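Local coordinates for 231aa long hypothetical protein-L-isoaspartate O-methyltransferase (Sulfolobus tokodaii, PDB 1VBF), which probably methylates L-isoaspartyl residues of damaged proteins, using S-adenosyl-L-methionine as methyl donor, as a step in their repair or degradation, at residues B[72-77]-B[135-140]. Residues are numbered along the deposited sequence; the frame is centred on the assembly and turned at random.
Sequences QKVLEI and YDRVVV
Leu75 packs over one face of the Tyr135 ring, its CB 3.4 Å from the ring centroid and 9° off the normal, a CH-pi contact. With CG anti to the backbone N (chi1 170°), Leu75 carries CD1 out over Tyr135 CZ and OH, while CD2 lies near CE1. The phenol oxygen bonds to the carbonyl of Tyr129, fixing the far end of the ring. An alanine in place of Tyr135 would probably open a gap over Leu75 and leave the Tyr129 carbonyl without this hydroxyl. Further along the same face Leu75 CB meets Val138 CG2 at 3.8 Å, and Ile77 CB packs alongside Val140 CG1 at 3.8 Å. Backbone hydrogen bonds from Leu75 N to Arg137 O, Val139 N to Leu75 O and Ile77 N to Val139 O (2.8 Å) join the parallel strands 73-77 and 137-140. These are adjacent strands 1 and 4 of the 3-2-1-4-5-6-7 Rossmann-like methyltransferase sheet, whose order switches direction between them. On the other face, Glu76 OE1 bonds to Ser97 and Thr85. The partly exposed pair is Lys73 and Asp136: Asp136 N reaches Lys73 O at 2.7 Å, and its OD2, salt-bridged to Lys156, accepts Lys73 N at 2.8 Å on the anti side. Lys73 NZ pairs with Glu132. Buried beside them, Gln72 NE2 sits 3.3 Å from Arg137 CZ over the guanidinium face; both groups are donors, so no bond forms, and Gln72 OE1 accepts from His69 N. Arg137 NE bonds to Asp136 O (3.0 Å), NH1 to the Leu66 carbonyl and, as a salt bridge, Asp67.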
loop_
_atom_site.group_PDB
_atom_site.type_symbol
_atom_site.label_atom_id
_atom_site.label_comp_id
_atom_site.label_asym_id
_atom_site.label_seq_id
_atom_site.Cartn_x
_atom_site.Cartn_y
_atom_site.Cartn_z
ATOM N N GLN B 72 -18.979 -0.058 -44.889
ATOM C CA GLN B 72 -19.496 -0.092 -43.531
ATOM C C GLN B 72 -19.666 1.350 -43.031
ATOM O O GLN B 72 -19.115 2.299 -43.604
ATOM C CB GLN B 72 -18.545 -0.826 -42.582
ATOM C CG GLN B 72 -18.234 -2.254 -42.941
ATOM C CD GLN B 72 -17.293 -2.920 -41.940
ATOM O OE1 GLN B 72 -16.177 -2.445 -41.696
ATOM N NE2 GLN B 72 -17.740 -4.025 -41.367
ATOM N N LYS B 73 -20.446 1.505 -41.969
ATOM C CA LYS B 73 -20.632 2.805 -41.356
ATOM C C LYS B 73 -19.980 2.580 -40.008
ATOM O O LYS B 73 -20.381 1.680 -39.262
ATOM C CB LYS B 73 -22.110 3.124 -41.178
ATOM C CG LYS B 73 -22.397 4.602 -40.993
ATOM C CD LYS B 73 -23.888 4.820 -41.014
ATOM C CE LYS B 73 -24.258 6.279 -41.180
ATOM N NZ LYS B 73 -25.719 6.359 -41.458
ATOM N N VAL B 74 -18.976 3.387 -39.696
ATOM C CA VAL B 74 -18.240 3.232 -38.451
ATOM C C VAL B 74 -18.342 4.419 -37.518
ATOM O O VAL B 74 -18.130 5.556 -37.932
ATOM C CB VAL B 74 -16.738 2.987 -38.753
ATOM C CG1 VAL B 74 -15.920 2.946 -37.460
ATOM C CG2 VAL B 74 -16.591 1.710 -39.572
ATOM N N LEU B 75 -18.666 4.151 -36.258
ATOM C CA LEU B 75 -18.738 5.206 -35.253
ATOM C C LEU B 75 -17.432 5.142 -34.455
ATOM O O LEU B 75 -17.061 4.067 -33.977
ATOM C CB LEU B 75 -19.928 4.980 -34.316
ATOM C CG LEU B 75 -19.945 5.900 -33.088
ATOM C CD1 LEU B 75 -20.283 7.309 -33.517
ATOM C CD2 LEU B 75 -20.951 5.410 -32.064
ATOM N N GLU B 76 -16.740 6.272 -34.324
ATOM C CA GLU B 76 -15.482 6.350 -33.578
ATOM C C GLU B 76 -15.584 7.338 -32.413
ATOM O O GLU B 76 -15.759 8.536 -32.648
ATOM C CB GLU B 76 -14.341 6.826 -34.486
ATOM C CG GLU B 76 -13.052 7.117 -33.731
ATOM C CD GLU B 76 -12.001 7.825 -34.564
ATOM O OE1 GLU B 76 -12.214 9.001 -34.916
ATOM O OE2 GLU B 76 -10.952 7.214 -34.865
ATOM N N ILE B 77 -15.442 6.853 -31.173
ATOM C CA ILE B 77 -15.519 7.730 -30.004
ATOM C C ILE B 77 -14.137 8.223 -29.551
ATOM O O ILE B 77 -13.396 7.489 -28.904
ATOM C CB ILE B 77 -16.172 7.035 -28.792
ATOM C CG1 ILE B 77 -17.475 6.320 -29.189
ATOM C CG2 ILE B 77 -16.422 8.064 -27.704
ATOM C CD1 ILE B 77 -18.554 7.186 -29.797
ATOM N N TYR B 135 -24.791 1.511 -36.884
ATOM C CA TYR B 135 -23.363 1.450 -37.192
ATOM C C TYR B 135 -22.943 -0.001 -37.333
ATOM O O TYR B 135 -23.556 -0.900 -36.749
ATOM C CB TYR B 135 -22.506 2.098 -36.102
ATOM C CG TYR B 135 -22.730 3.572 -35.934
ATOM C CD1 TYR B 135 -23.478 4.068 -34.874
ATOM C CD2 TYR B 135 -22.256 4.471 -36.875
ATOM C CE1 TYR B 135 -23.748 5.423 -34.762
ATOM C CE2 TYR B 135 -22.527 5.830 -36.772
ATOM C CZ TYR B 135 -23.266 6.300 -35.713
ATOM O OH TYR B 135 -23.463 7.652 -35.603
ATOM N N ASP B 136 -21.902 -0.232 -38.122
ATOM C CA ASP B 136 -21.387 -1.581 -38.318
ATOM C C ASP B 136 -20.320 -1.863 -37.278
ATOM O O ASP B 136 -20.208 -2.975 -36.778
ATOM C CB ASP B 136 -20.778 -1.724 -39.719
ATOM C CG ASP B 136 -21.836 -1.756 -40.815
ATOM O OD1 ASP B 136 -22.402 -2.856 -41.046
ATOM O OD2 ASP B 136 -22.102 -0.680 -41.422
ATOM N N ARG B 137 -19.560 -0.831 -36.937
ATOM C CA ARG B 137 -18.470 -0.958 -35.997
ATOM C C ARG B 137 -18.373 0.290 -35.135
ATOM O O ARG B 137 -18.829 1.372 -35.530
ATOM C CB ARG B 137 -17.150 -1.099 -36.769
ATOM C CG ARG B 137 -17.118 -2.158 -37.854
ATOM C CD ARG B 137 -16.913 -3.532 -37.280
ATOM N NE ARG B 137 -17.875 -4.483 -37.812
ATOM C CZ ARG B 137 -17.533 -5.567 -38.486
ATOM N NH1 ARG B 137 -16.253 -5.799 -38.691
ATOM N NH2 ARG B 137 -18.458 -6.409 -38.934
ATOM N N VAL B 138 -17.747 0.132 -33.967
ATOM C CA VAL B 138 -17.503 1.228 -33.048
ATOM C C VAL B 138 -16.155 1.020 -32.353
ATOM O O VAL B 138 -15.850 -0.080 -31.892
ATOM C CB VAL B 138 -18.574 1.319 -31.967
ATOM C CG1 VAL B 138 -18.209 2.431 -31.019
ATOM C CG2 VAL B 138 -19.931 1.552 -32.581
ATOM N N VAL B 139 -15.338 2.066 -32.294
ATOM C CA VAL B 139 -14.043 1.997 -31.626
ATOM C C VAL B 139 -14.029 3.108 -30.605
ATOM O O VAL B 139 -14.425 4.225 -30.920
ATOM C CB VAL B 139 -12.885 2.331 -32.547
ATOM C CG1 VAL B 139 -11.611 1.625 -32.069
ATOM C CG2 VAL B 139 -13.245 2.006 -33.942
ATOM N N VAL B 140 -13.557 2.835 -29.395
ATOM C CA VAL B 140 -13.503 3.885 -28.377
ATOM C C VAL B 140 -12.044 4.000 -27.997
ATOM O O VAL B 140 -11.413 2.990 -27.817
ATOM C CB VAL B 140 -14.380 3.496 -27.163
ATOM C CG1 VAL B 140 -14.625 4.715 -26.267
ATOM C CG2 VAL B 140 -15.696 2.917 -27.664
#